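Local coordinates for probable cobalt-precorrin-6B C(15)-methyltransferase (decarboxylating) (Methanothermobacter thermautotrophicus, PDB 1L3I), which probably methylates C-15 of cobalt-precorrin-6B with S-adenosylmethionine and decarboxylates at C-12, giving cobalt-precorrin-7 in anaerobic cobalamin biosynthesis, at residues D100-V105 / K123-G128; T133-E138 / N177-I182; N155-N160 / L181-V186. All coordinates share one frame; numbering follows the deposited sequence.

Contact 1: residues D100-V105 / K123-G128; sequences DIDIAV and KLKPGG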
ATOM      1  N   ASP A 100      19.163 -21.750  25.155  1.00 46.42           N
ATOM      2  CA  ASP A 100      17.921 -20.983  25.153  1.00 47.09           C
ATOM      3  C   ASP A 100      18.136 -19.613  24.519  1.00 44.56           C
ATOM      4  O   ASP A 100      19.234 -19.049  24.593  1.00 45.39           O
ATOM      5  CB  ASP A 100      17.348 -20.857  26.572  1.00 50.74           C
ATOM      6  CG  ASP A 100      16.745 -22.161  27.083  1.00 52.89           C
ATOM      7  OD1 ASP A 100      16.496 -23.102  26.287  1.00 52.86           O
ATOM      8  OD2 ASP A 100      16.510 -22.241  28.309  1.00 57.20           O
ATOM      9  N   ILE A 101      17.073 -19.072  23.935  1.00 41.46           N
ATOM     10  CA  ILE A 101      17.143 -17.796  23.235  1.00 40.51           C
ATOM     11  C   ILE A 101      16.250 -16.691  23.776  1.00 38.08           C
ATOM     12  O   ILE A 101      15.178 -16.937  24.316  1.00 38.32           O
ATOM     13  CB  ILE A 101      16.775 -17.991  21.744  1.00 44.29           C
ATOM     14  CG1 ILE A 101      15.389 -18.657  21.664  1.00 42.43           C
ATOM     15  CG2 ILE A 101      17.847 -18.829  21.033  1.00 39.45           C
ATOM     16  CD1 ILE A 101      14.877 -18.877  20.295  1.00 45.86           C
ATOM     17  N   ASP A 102      16.690 -15.462  23.571  1.00 37.77           N
ATOM     18  CA  ASP A 102      15.955 -14.285  23.994  1.00 37.43           C
ATOM     19  C   ASP A 102      15.189 -13.744  22.793  1.00 38.39           C
ATOM     20  O   ASP A 102      14.107 -13.174  22.947  1.00 38.25           O
ATOM     21  CB  ASP A 102      16.919 -13.224  24.497  1.00 40.44           C
ATOM     22  CG  ASP A 102      17.678 -13.671  25.727  1.00 47.23           C
ATOM     23  OD1 ASP A 102      17.030 -13.823  26.789  1.00 49.53           O
ATOM     24  OD2 ASP A 102      18.908 -13.896  25.638  1.00 45.71           O
ATOM     25  N   ILE A 103      15.769 -13.923  21.606  1.00 35.83           N
ATOM     26  CA  ILE A 103      15.181 -13.451  20.367  1.00 31.12           C
ATOM     27  C   ILE A 103      15.217 -14.544  19.303  1.00 30.25           C
ATOM     28  O   ILE A 103      16.231 -15.216  19.115  1.00 29.42           O
ATOM     29  CB  ILE A 103      15.951 -12.224  19.822  1.00 30.79           C
ATOM     30  CG1 ILE A 103      15.918 -11.074  20.824  1.00 27.57           C
ATOM     31  CG2 ILE A 103      15.388 -11.777  18.484  1.00 30.85           C
ATOM     32  CD1 ILE A 103      16.923  -9.990  20.510  1.00 28.33           C
ATOM     33  N   ALA A 104      14.109 -14.710  18.599  1.00 29.46           N
ATOM     34  CA  ALA A 104      14.011 -15.680  17.523  1.00 27.00           C
ATOM     35  C   ALA A 104      13.335 -15.022  16.315  1.00 28.98           C
ATOM     36  O   ALA A 104      12.192 -14.548  16.400  1.00 25.26           O
ATOM     37  CB  ALA A 104      13.210 -16.891  17.968  1.00 29.86           C
ATOM     38  N   VAL A 105      14.069 -14.947  15.208  1.00 31.93           N
ATOM     39  CA  VAL A 105      13.556 -14.391  13.955  1.00 26.31           C
ATOM     40  C   VAL A 105      13.487 -15.540  12.952  1.00 27.77           C
ATOM     41  O   VAL A 105      14.490 -16.236  12.698  1.00 27.07           O
ATOM     42  CB  VAL A 105      14.464 -13.284  13.383  1.00 23.08           C
ATOM     43  CG1 VAL A 105      13.932 -12.806  12.005  1.00 20.98           C
ATOM     44  CG2 VAL A 105      14.563 -12.131  14.391  1.00 20.16           C
ATOM     45  N   LYS A 123      12.400 -23.318  23.906  1.00 42.91           N
ATOM     46  CA  LYS A 123      13.703 -22.770  24.276  1.00 39.60           C
ATOM     47  C   LYS A 123      13.700 -21.275  24.516  1.00 41.56           C
ATOM     48  O   LYS A 123      14.776 -20.679  24.651  1.00 42.38           O
ATOM     49  CB  LYS A 123      14.707 -23.025  23.154  1.00 42.97           C
ATOM     50  CG  LYS A 123      14.531 -24.323  22.399  1.00 42.45           C
ATOM     51  CD  LYS A 123      15.844 -24.717  21.744  1.00 40.75           C
ATOM     52  CE  LYS A 123      16.927 -24.920  22.796  1.00 36.36           C
ATOM     53  NZ  LYS A 123      17.825 -25.991  22.328  1.00 36.97           N
ATOM     54  N   LEU A 124      12.520 -20.660  24.505  1.00 41.39           N
ATOM     55  CA  LEU A 124      12.430 -19.205  24.671  1.00 41.74           C
ATOM     56  C   LEU A 124      12.578 -18.745  26.122  1.00 40.11           C
ATOM     57  O   LEU A 124      11.846 -19.186  26.991  1.00 43.97           O
ATOM     58  CB  LEU A 124      11.123 -18.658  24.048  1.00 35.63           C
ATOM     59  CG  LEU A 124      10.997 -17.137  23.800  1.00 34.99           C
ATOM     60  CD1 LEU A 124      11.999 -16.671  22.763  1.00 28.19           C
ATOM     61  CD2 LEU A 124       9.580 -16.767  23.367  1.00 30.80           C
ATOM     62  N   LYS A 125      13.570 -17.900  26.378  1.00 40.71           N
ATOM     63  CA  LYS A 125      13.779 -17.376  27.709  1.00 43.38           C
ATOM     64  C   LYS A 125      12.612 -16.431  28.081  1.00 49.82           C
ATOM     65  O   LYS A 125      11.884 -15.937  27.207  1.00 47.98           O
ATOM     66  CB  LYS A 125      15.101 -16.617  27.776  1.00 42.25           C
ATOM     67  CG  LYS A 125      16.306 -17.488  27.941  1.00 41.43           C
ATOM     68  CD  LYS A 125      17.551 -16.633  27.923  1.00 49.93           C
ATOM     69  CE  LYS A 125      18.791 -17.484  28.166  1.00 60.34           C
ATOM     70  NZ  LYS A 125      20.054 -16.755  27.799  1.00 64.20           N
ATOM     71  N   PRO A 126      12.376 -16.219  29.389  1.00 51.74           N
ATOM     72  CA  PRO A 126      11.283 -15.326  29.775  1.00 48.15           C
ATOM     73  C   PRO A 126      11.501 -13.953  29.167  1.00 44.52           C
ATOM     74  O   PRO A 126      12.625 -13.458  29.116  1.00 41.70           O
ATOM     75  CB  PRO A 126      11.392 -15.296  31.296  1.00 51.52           C
ATOM     76  CG  PRO A 126      11.868 -16.697  31.609  1.00 53.39           C
ATOM     77  CD  PRO A 126      12.960 -16.887  30.574  1.00 51.09           C
ATOM     78  N   GLY A 127      10.428 -13.352  28.680  1.00 47.08           N
ATOM     79  CA  GLY A 127      10.553 -12.037  28.080  1.00 45.91           C
ATOM     80  C   GLY A 127      11.133 -12.082  26.669  1.00 43.86           C
ATOM     81  O   GLY A 127      11.520 -11.052  26.117  1.00 41.53           O
ATOM     82  N   GLY A 128      11.257 -13.290  26.121  1.00 44.01           N
ATOM     83  CA  GLY A 128      11.778 -13.476  24.775  1.00 41.43           C
ATOM     84  C   GLY A 128      10.792 -13.025  23.702  1.00 41.14           C
ATOM     85  O   GLY A 128       9.585 -12.989  23.923  1.00 40.01           O
TER
HETATM   86  O   HOH W   1      14.244 -13.101  26.863  1.00 43.17           O
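I101 and L124 form a short parallel bridge, their CA atoms 5.1 Å apart, where strand 101-106 enters the Rossmann-like sheet of this methyltransferase. Two backbone bonds hold it, I101 N to K123 O and K125 N to I101 O (2.8 Å), the second nearly straight at 173°. Helix 113-122 lies between the two segments in sequence, so the bridge closes a strand-helix-strand crossover. A type II turn from K125 to G128, with the G128 N to K125 O bond inside it, then swings the chain into strand 128-134. G128 passes close to D102 here, its CA 3.0 Å from D102 O.

On one side of the bridge L124 reaches back with CD1, which sits 3.5 Å from I101 O and meets I101 CG1, the two side chains crossing at about a right angle. K125 instead extends past CG across D100 and D102: its CG lies against D100 CB and its CD against D102 OD1. The charged ends, D102 OD2 and K125 NZ, form a long salt bridge (3.8 Å), while OD2 also accepts a hydrogen bond from the backbone N of V36 on strand 36-40. D102 OD1 is served by a water that donates to it at 2.9 Å and, with its other hydrogen, to P126 O.

Contact 2: residues T133-E138 / N177-I182; sequences TAILLE and NPVALI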
ATOM      1  N   THR A 133       8.842 -13.479   9.583  1.00 27.19           N
ATOM      2  CA  THR A 133       8.755 -12.651   8.388  1.00 29.45           C
ATOM      3  C   THR A 133       7.998 -13.471   7.364  1.00 31.83           C
ATOM      4  O   THR A 133       8.486 -14.517   6.931  1.00 38.91           O
ATOM      5  CB  THR A 133      10.157 -12.366   7.836  1.00 30.48           C
ATOM      6  OG1 THR A 133      10.991 -11.897   8.900  1.00 36.21           O
ATOM      7  CG2 THR A 133      10.092 -11.301   6.763  1.00 36.81           C
ATOM      8  N   ALA A 134       6.830 -12.997   6.937  1.00 30.42           N
ATOM      9  CA  ALA A 134       6.007 -13.730   5.981  1.00 29.84           C
ATOM     10  C   ALA A 134       5.717 -13.054   4.649  1.00 29.38           C
ATOM     11  O   ALA A 134       5.204 -11.940   4.613  1.00 31.57           O
ATOM     12  CB  ALA A 134       4.702 -14.112   6.634  1.00 24.94           C
ATOM     13  N   ILE A 135       6.072 -13.721   3.556  1.00 32.10           N
ATOM     14  CA  ILE A 135       5.768 -13.200   2.220  1.00 32.91           C
ATOM     15  C   ILE A 135       4.659 -14.044   1.579  1.00 32.13           C
ATOM     16  O   ILE A 135       3.989 -13.597   0.649  1.00 34.21           O
ATOM     17  CB  ILE A 135       6.999 -13.153   1.297  1.00 33.75           C
ATOM     18  CG1 ILE A 135       7.610 -14.544   1.141  1.00 34.43           C
ATOM     19  CG2 ILE A 135       8.011 -12.153   1.824  1.00 29.33           C
ATOM     20  CD1 ILE A 135       8.721 -14.577   0.135  1.00 34.32           C
ATOM     21  N   LEU A 136       4.477 -15.272   2.072  1.00 31.20           N
ATOM     22  CA  LEU A 136       3.423 -16.149   1.576  1.00 28.90           C
ATOM     23  C   LEU A 136       2.163 -15.939   2.404  1.00 28.40           C
ATOM     24  O   LEU A 136       2.209 -15.897   3.627  1.00 30.56           O
ATOM     25  CB  LEU A 136       3.824 -17.616   1.673  1.00 26.71           C
ATOM     26  CG  LEU A 136       5.032 -18.081   0.853  1.00 30.16           C
ATOM     27  CD1 LEU A 136       5.187 -19.577   1.014  1.00 26.46           C
ATOM     28  CD2 LEU A 136       4.861 -17.708  -0.603  1.00 26.47           C
ATOM     29  N   LEU A 137       1.035 -15.840   1.723  1.00 30.41           N
ATOM     30  CA  LEU A 137      -0.248 -15.653   2.384  1.00 33.63           C
ATOM     31  C   LEU A 137      -0.504 -16.758   3.436  1.00 33.73           C
ATOM     32  O   LEU A 137      -0.984 -16.487   4.537  1.00 35.43           O
ATOM     33  CB  LEU A 137      -1.368 -15.653   1.326  1.00 36.70           C
ATOM     34  CG  LEU A 137      -2.828 -15.848   1.741  1.00 40.25           C
ATOM     35  CD1 LEU A 137      -3.297 -14.768   2.726  1.00 40.18           C
ATOM     36  CD2 LEU A 137      -3.680 -15.849   0.493  1.00 40.51           C
ATOM     37  N   GLU A 138      -0.128 -17.981   3.100  1.00 31.00           N
ATOM     38  CA  GLU A 138      -0.330 -19.120   3.972  1.00 34.47           C
ATOM     39  C   GLU A 138       0.470 -18.979   5.251  1.00 35.66           C
ATOM     40  O   GLU A 138      -0.035 -19.247   6.343  1.00 37.99           O
ATOM     41  CB  GLU A 138       0.049 -20.409   3.261  1.00 35.53           C
ATOM     42  CG  GLU A 138      -0.788 -20.712   2.013  1.00 40.27           C
ATOM     43  CD  GLU A 138      -0.369 -19.910   0.779  1.00 39.60           C
ATOM     44  OE1 GLU A 138       0.670 -19.226   0.797  1.00 37.91           O
ATOM     45  OE2 GLU A 138      -1.084 -19.983  -0.233  1.00 41.40           O
ATOM     46  N   ASN A 177       7.544  -5.838  -2.831  1.00 27.19           N
ATOM     47  CA  ASN A 177       6.480  -6.775  -2.505  1.00 27.32           C
ATOM     48  C   ASN A 177       6.140  -6.635  -1.023  1.00 24.59           C
ATOM     49  O   ASN A 177       7.019  -6.385  -0.201  1.00 23.56           O
ATOM     50  CB  ASN A 177       6.905  -8.213  -2.809  1.00 27.07           C
ATOM     51  CG  ASN A 177       7.131  -8.446  -4.291  1.00 28.36           C
ATOM     52  OD1 ASN A 177       6.458  -7.867  -5.139  1.00 25.29           O
ATOM     53  ND2 ASN A 177       8.096  -9.291  -4.605  1.00 29.29           N
ATOM     54  N   PRO A 178       4.849  -6.716  -0.681  1.00 23.29           N
ATOM     55  CA  PRO A 178       4.497  -6.592   0.728  1.00 22.64           C
ATOM     56  C   PRO A 178       5.092  -7.700   1.583  1.00 20.85           C
ATOM     57  O   PRO A 178       5.284  -8.816   1.124  1.00 26.12           O
ATOM     58  CB  PRO A 178       2.963  -6.632   0.692  1.00 18.31           C
ATOM     59  CG  PRO A 178       2.646  -7.386  -0.519  1.00 21.77           C
ATOM     60  CD  PRO A 178       3.644  -6.853  -1.511  1.00 24.03           C
ATOM     61  N   VAL A 179       5.436  -7.356   2.811  1.00 24.19           N
ATOM     62  CA  VAL A 179       5.985  -8.308   3.746  1.00 26.25           C
ATOM     63  C   VAL A 179       5.256  -8.099   5.070  1.00 27.06           C
ATOM     64  O   VAL A 179       5.010  -6.953   5.483  1.00 28.59           O
ATOM     65  CB  VAL A 179       7.503  -8.070   3.967  1.00 28.46           C
ATOM     66  CG1 VAL A 179       8.044  -9.044   5.034  1.00 26.37           C
ATOM     67  CG2 VAL A 179       8.249  -8.249   2.654  1.00 30.46           C
ATOM     68  N   ALA A 180       4.846  -9.190   5.702  1.00 24.05           N
ATOM     69  CA  ALA A 180       4.172  -9.095   6.990  1.00 26.86           C
ATOM     70  C   ALA A 180       5.102  -9.606   8.102  1.00 28.26           C
ATOM     71  O   ALA A 180       5.940 -10.494   7.885  1.00 26.71           O
ATOM     72  CB  ALA A 180       2.875  -9.910   6.974  1.00 25.12           C
ATOM     73  N   LEU A 181       4.999  -8.989   9.271  1.00 26.31           N
ATOM     74  CA  LEU A 181       5.790  -9.399  10.417  1.00 26.03           C
ATOM     75  C   LEU A 181       4.805  -9.851  11.484  1.00 29.03           C
ATOM     76  O   LEU A 181       3.945  -9.069  11.909  1.00 26.36           O
ATOM     77  CB  LEU A 181       6.651  -8.254  10.968  1.00 26.75           C
ATOM     78  CG  LEU A 181       7.743  -7.689  10.058  1.00 24.87           C
ATOM     79  CD1 LEU A 181       8.473  -6.591  10.798  1.00 23.18           C
ATOM     80  CD2 LEU A 181       8.709  -8.776   9.627  1.00 21.48           C
ATOM     81  N   ILE A 182       4.837 -11.149  11.799  1.00 28.38           N
ATOM     82  CA  ILE A 182       3.976 -11.727  12.821  1.00 25.39           C
ATOM     83  C   ILE A 182       4.869 -11.838  14.065  1.00 27.16           C
ATOM     84  O   ILE A 182       5.888 -12.536  14.046  1.00 28.13           O
ATOM     85  CB  ILE A 182       3.414 -13.111  12.382  1.00 26.11           C
ATOM     86  CG1 ILE A 182       2.513 -12.952  11.161  1.00 21.32           C
ATOM     87  CG2 ILE A 182       2.628 -13.759  13.520  1.00 23.98           C
ATOM     88  CD1 ILE A 182       3.241 -12.859   9.863  1.00 21.62           C
TER
HETATM   89  O   HOH W   2       2.951 -10.819   0.776  1.00 29.68           O
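A134 N gives the shortest polar bond of this pairing, to A180 O at 2.8 Å and almost perfectly straight (179°), and A180 N returns one to A134 O. A134 and A180 are thus a hydrogen-bonded antiparallel pair, followed by the non-hydrogen-bonded pair of T133 with L181. As in the classical methyltransferase sheet, the parallel run ends here and strand 128-134 meets the antiparallel strand 170-183. The CA of T133 adds a weaker C-H contact to A180 O beside the N-H bond.

On the face that carries T133, the CG2 methyl, anti to the backbone N, touches V179 CG1 at 3.5 Å, while OG1 stands near L181 CD2 at 3.9 Å; the T133 and L181 side chains lie side by side and point the same way. Helix 19-29 covers this face through I25, L24 and L28. On the other face A134 CB meets I182 CD1 at 3.8 Å, beneath helix 137-149. Beyond the ladder I135 CG2 rests on V179 CG2, and where the strands part a water donates to both I135 O (3.0 Å) and P178 O, carrying the link on past the last direct bond.

T133 lies about 6 Å, side chain to ligand, from the bound S-adenosylhomocysteine and about 5 Å from the side chain of T17, a cofactor-binding residue. The chemistry implies an interior seam of the sheet, held by main-chain bonds and lined with methyl groups on both faces, close to the cofactor pocket.

Contact 3: residues N155-N160 / L181-V186; sequences NITELN and LIYTGV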
ATOM      1  N   ASN A 155       0.600 -10.626  17.079  1.00 34.50           N
ATOM      2  CA  ASN A 155       0.335  -9.395  16.338  1.00 33.30           C
ATOM      3  C   ASN A 155       0.833  -9.523  14.908  1.00 29.09           C
ATOM      4  O   ASN A 155       1.735 -10.317  14.648  1.00 28.02           O
ATOM      5  CB  ASN A 155       1.035  -8.210  16.986  1.00 36.68           C
ATOM      6  CG  ASN A 155       0.434  -7.848  18.311  1.00 47.35           C
ATOM      7  OD1 ASN A 155      -0.562  -7.119  18.373  1.00 49.59           O
ATOM      8  ND2 ASN A 155       1.007  -8.385  19.392  1.00 50.00           N
ATOM      9  N   ILE A 156       0.235  -8.768  13.978  1.00 25.93           N
ATOM     10  CA  ILE A 156       0.665  -8.802  12.575  1.00 23.78           C
ATOM     11  C   ILE A 156       0.728  -7.396  11.997  1.00 24.28           C
ATOM     12  O   ILE A 156      -0.190  -6.604  12.199  1.00 30.06           O
ATOM     13  CB  ILE A 156      -0.260  -9.706  11.661  1.00 20.30           C
ATOM     14  CG1 ILE A 156       0.269  -9.715  10.216  1.00 21.38           C
ATOM     15  CG2 ILE A 156      -1.702  -9.211  11.695  1.00 23.09           C
ATOM     16  CD1 ILE A 156      -0.364 -10.709   9.303  1.00 15.71           C
ATOM     17  N   THR A 157       1.828  -7.066  11.336  1.00 21.03           N
ATOM     18  CA  THR A 157       1.985  -5.776  10.680  1.00 21.78           C
ATOM     19  C   THR A 157       2.396  -6.020   9.243  1.00 21.84           C
ATOM     20  O   THR A 157       3.328  -6.779   8.986  1.00 23.20           O
ATOM     21  CB  THR A 157       3.050  -4.931  11.342  1.00 22.91           C
ATOM     22  OG1 THR A 157       2.640  -4.640  12.671  1.00 27.79           O
ATOM     23  CG2 THR A 157       3.270  -3.640  10.594  1.00 21.20           C
ATOM     24  N   GLU A 158       1.681  -5.415   8.301  1.00 23.12           N
ATOM     25  CA  GLU A 158       1.997  -5.571   6.891  1.00 22.82           C
ATOM     26  C   GLU A 158       2.553  -4.270   6.335  1.00 23.12           C
ATOM     27  O   GLU A 158       1.894  -3.230   6.403  1.00 22.20           O
ATOM     28  CB  GLU A 158       0.763  -5.957   6.110  1.00 22.91           C
ATOM     29  CG  GLU A 158       1.094  -6.288   4.678  1.00 32.79           C
ATOM     30  CD  GLU A 158       0.655  -7.669   4.274  1.00 41.73           C
ATOM     31  OE1 GLU A 158       0.172  -8.446   5.132  1.00 48.47           O
ATOM     32  OE2 GLU A 158       0.784  -7.970   3.073  1.00 45.96           O
ATOM     33  N   LEU A 159       3.756  -4.341   5.781  1.00 20.29           N
ATOM     34  CA  LEU A 159       4.374  -3.160   5.205  1.00 21.93           C
ATOM     35  C   LEU A 159       4.375  -3.134   3.693  1.00 25.87           C
ATOM     36  O   LEU A 159       4.794  -4.100   3.050  1.00 27.83           O
ATOM     37  CB  LEU A 159       5.831  -3.020   5.648  1.00 24.68           C
ATOM     38  CG  LEU A 159       6.229  -2.755   7.092  1.00 31.98           C
ATOM     39  CD1 LEU A 159       7.691  -2.306   7.102  1.00 30.56           C
ATOM     40  CD2 LEU A 159       5.350  -1.670   7.691  1.00 30.23           C
ATOM     41  N   ASN A 160       3.899  -2.031   3.122  1.00 24.87           N
ATOM     42  CA  ASN A 160       3.929  -1.843   1.683  1.00 22.97           C
ATOM     43  C   ASN A 160       4.849  -0.641   1.526  1.00 26.08           C
ATOM     44  O   ASN A 160       4.507   0.469   1.955  1.00 28.64           O
ATOM     45  CB  ASN A 160       2.546  -1.565   1.119  1.00 23.55           C
ATOM     46  CG  ASN A 160       1.836  -2.838   0.673  1.00 25.85           C
ATOM     47  OD1 ASN A 160       2.094  -3.374  -0.416  1.00 27.72           O
ATOM     48  ND2 ASN A 160       0.948  -3.333   1.516  1.00 20.48           N
ATOM     49  N   LEU A 181       4.999  -8.989   9.271  1.00 26.31           N
ATOM     50  CA  LEU A 181       5.790  -9.399  10.417  1.00 26.03           C
ATOM     51  C   LEU A 181       4.805  -9.851  11.484  1.00 29.03           C
ATOM     52  O   LEU A 181       3.945  -9.069  11.909  1.00 26.36           O
ATOM     53  CB  LEU A 181       6.651  -8.254  10.968  1.00 26.75           C
ATOM     54  CG  LEU A 181       7.743  -7.689  10.058  1.00 24.87           C
ATOM     55  CD1 LEU A 181       8.473  -6.591  10.798  1.00 23.18           C
ATOM     56  CD2 LEU A 181       8.709  -8.776   9.627  1.00 21.48           C
ATOM     57  N   ILE A 182       4.837 -11.149  11.799  1.00 28.38           N
ATOM     58  CA  ILE A 182       3.976 -11.727  12.821  1.00 25.39           C
ATOM     59  C   ILE A 182       4.869 -11.838  14.065  1.00 27.16           C
ATOM     60  O   ILE A 182       5.888 -12.536  14.046  1.00 28.13           O
ATOM     61  CB  ILE A 182       3.414 -13.111  12.382  1.00 26.11           C
ATOM     62  CG1 ILE A 182       2.513 -12.952  11.161  1.00 21.32           C
ATOM     63  CG2 ILE A 182       2.628 -13.759  13.520  1.00 23.98           C
ATOM     64  CD1 ILE A 182       3.241 -12.859   9.863  1.00 21.62           C
ATOM     65  N   TYR A 183       4.513 -11.138  15.138  1.00 29.21           N
ATOM     66  CA  TYR A 183       5.339 -11.152  16.336  1.00 30.37           C
ATOM     67  C   TYR A 183       4.562 -11.384  17.628  1.00 33.71           C
ATOM     68  O   TYR A 183       3.375 -11.052  17.728  1.00 31.14           O
ATOM     69  CB  TYR A 183       6.177  -9.870  16.407  1.00 28.77           C
ATOM     70  CG  TYR A 183       5.359  -8.597  16.414  1.00 31.78           C
ATOM     71  CD1 TYR A 183       5.094  -7.940  17.617  1.00 31.74           C
ATOM     72  CD2 TYR A 183       4.767  -8.107  15.247  1.00 26.64           C
ATOM     73  CE1 TYR A 183       4.273  -6.821  17.661  1.00 31.76           C
ATOM     74  CE2 TYR A 183       3.942  -6.992  15.285  1.00 29.48           C
ATOM     75  CZ  TYR A 183       3.685  -6.369  16.496  1.00 34.42           C
ATOM     76  OH  TYR A 183       2.825  -5.296  16.556  1.00 39.69           O
ATOM     77  N   THR A 184       5.266 -11.937  18.619  1.00 43.55           N
ATOM     78  CA  THR A 184       4.695 -12.285  19.925  1.00 50.17           C
ATOM     79  C   THR A 184       4.697 -11.210  21.017  1.00 58.61           C
ATOM     80  O   THR A 184       5.321 -10.146  20.874  1.00 53.36           O
ATOM     81  CB  THR A 184       5.345 -13.583  20.489  1.00 46.69           C
ATOM     82  OG1 THR A 184       6.750 -13.385  20.671  1.00 43.81           O
ATOM     83  CG2 THR A 184       5.140 -14.757  19.530  1.00 42.99           C
ATOM     84  N   GLY A 185       4.017 -11.548  22.124  1.00 69.90           N
ATOM     85  CA  GLY A 185       3.856 -10.680  23.293  1.00 78.92           C
ATOM     86  C   GLY A 185       5.059 -10.147  24.062  1.00 85.19           C
ATOM     87  O   GLY A 185       6.215 -10.307  23.648  1.00 86.14           O
ATOM     88  N   VAL A 186       4.769  -9.584  25.245  1.00 89.23           N
ATOM     89  CA  VAL A 186       5.765  -8.952  26.129  1.00 91.23           C
ATOM     90  C   VAL A 186       7.047  -9.784  26.369  1.00 93.33           C
ATOM     91  O   VAL A 186       6.942 -11.003  26.657  1.00 94.95           O
ATOM     92  CB  VAL A 186       5.150  -8.509  27.513  1.00 88.55           C
ATOM     93  CG1 VAL A 186       5.747  -7.174  27.974  1.00 84.12           C
ATOM     94  CG2 VAL A 186       3.625  -8.422  27.440  1.00 84.59           C
TER
HETATM   95  O   HOH W   3       0.612  -4.967  14.573  1.00 25.26           O
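With chi1 at 58°, Y183 CG stands between its own backbone N and carbonyl carbon, and chi2 of 99° sets the turn of the ring beside N155. N155 CB lies over one face of the ring, 3.6 Å from its centroid and displaced toward the rim, a CH-pi contact in which CB approaches Y183 CZ to 3.3 Å. The amide plane of N155 is turned 20° from the ring plane. T157 OG1 comes to the ring's edge instead, 3.7 Å from Y183 CE2.

These side chains ride on one face of an antiparallel hairpin ladder between strands 155-167 and 170-183. N155 with Y183 and T157 with L181 are hydrogen-bonded pairs, each joined by two backbone bonds, of which L181 N to T157 O is the shortest at 2.8 Å. Between them I156 and I182, a non-hydrogen-bonded pair, lie alongside each other on the opposite face, CG1 to CG1 at 4.1 Å, and I182 CA sends a C-H to N155 O.

T157 to N160 of strand 155-167 also pair antiparallel with a strand of the fourth subunit, another copy of the protein. One water bonds with I156 O, T157 OG1 and Y183 OH (3.0 Å). The tyrosine thus meets aliphatic carbon on its face, while its hydroxyl is tied to the partner strand through solvent.

In the fold
All three contacts reach one mixed sheet and follow it from the middle outward. Contact 1, joining strand 101-106 to the lead-in of strand 128-134, closes along the chain before the others open. Contact 2 opens at 133-138, ahead of contact 3 at 155-160, and both end on strand 170-183, which they pair with 128-134 and with the outermost strand 155-167. They share L181 and I182, touch through V179 O and L159 N, and have centres about 10 Å apart; contact 1 lies about 22 Å from contact 2 and 17 Å from contact 3, centre to centre. The series leads from the Rossmann-like core, past the cofactor pocket, to the hairpin that carries the sheet into a neighbouring subunit.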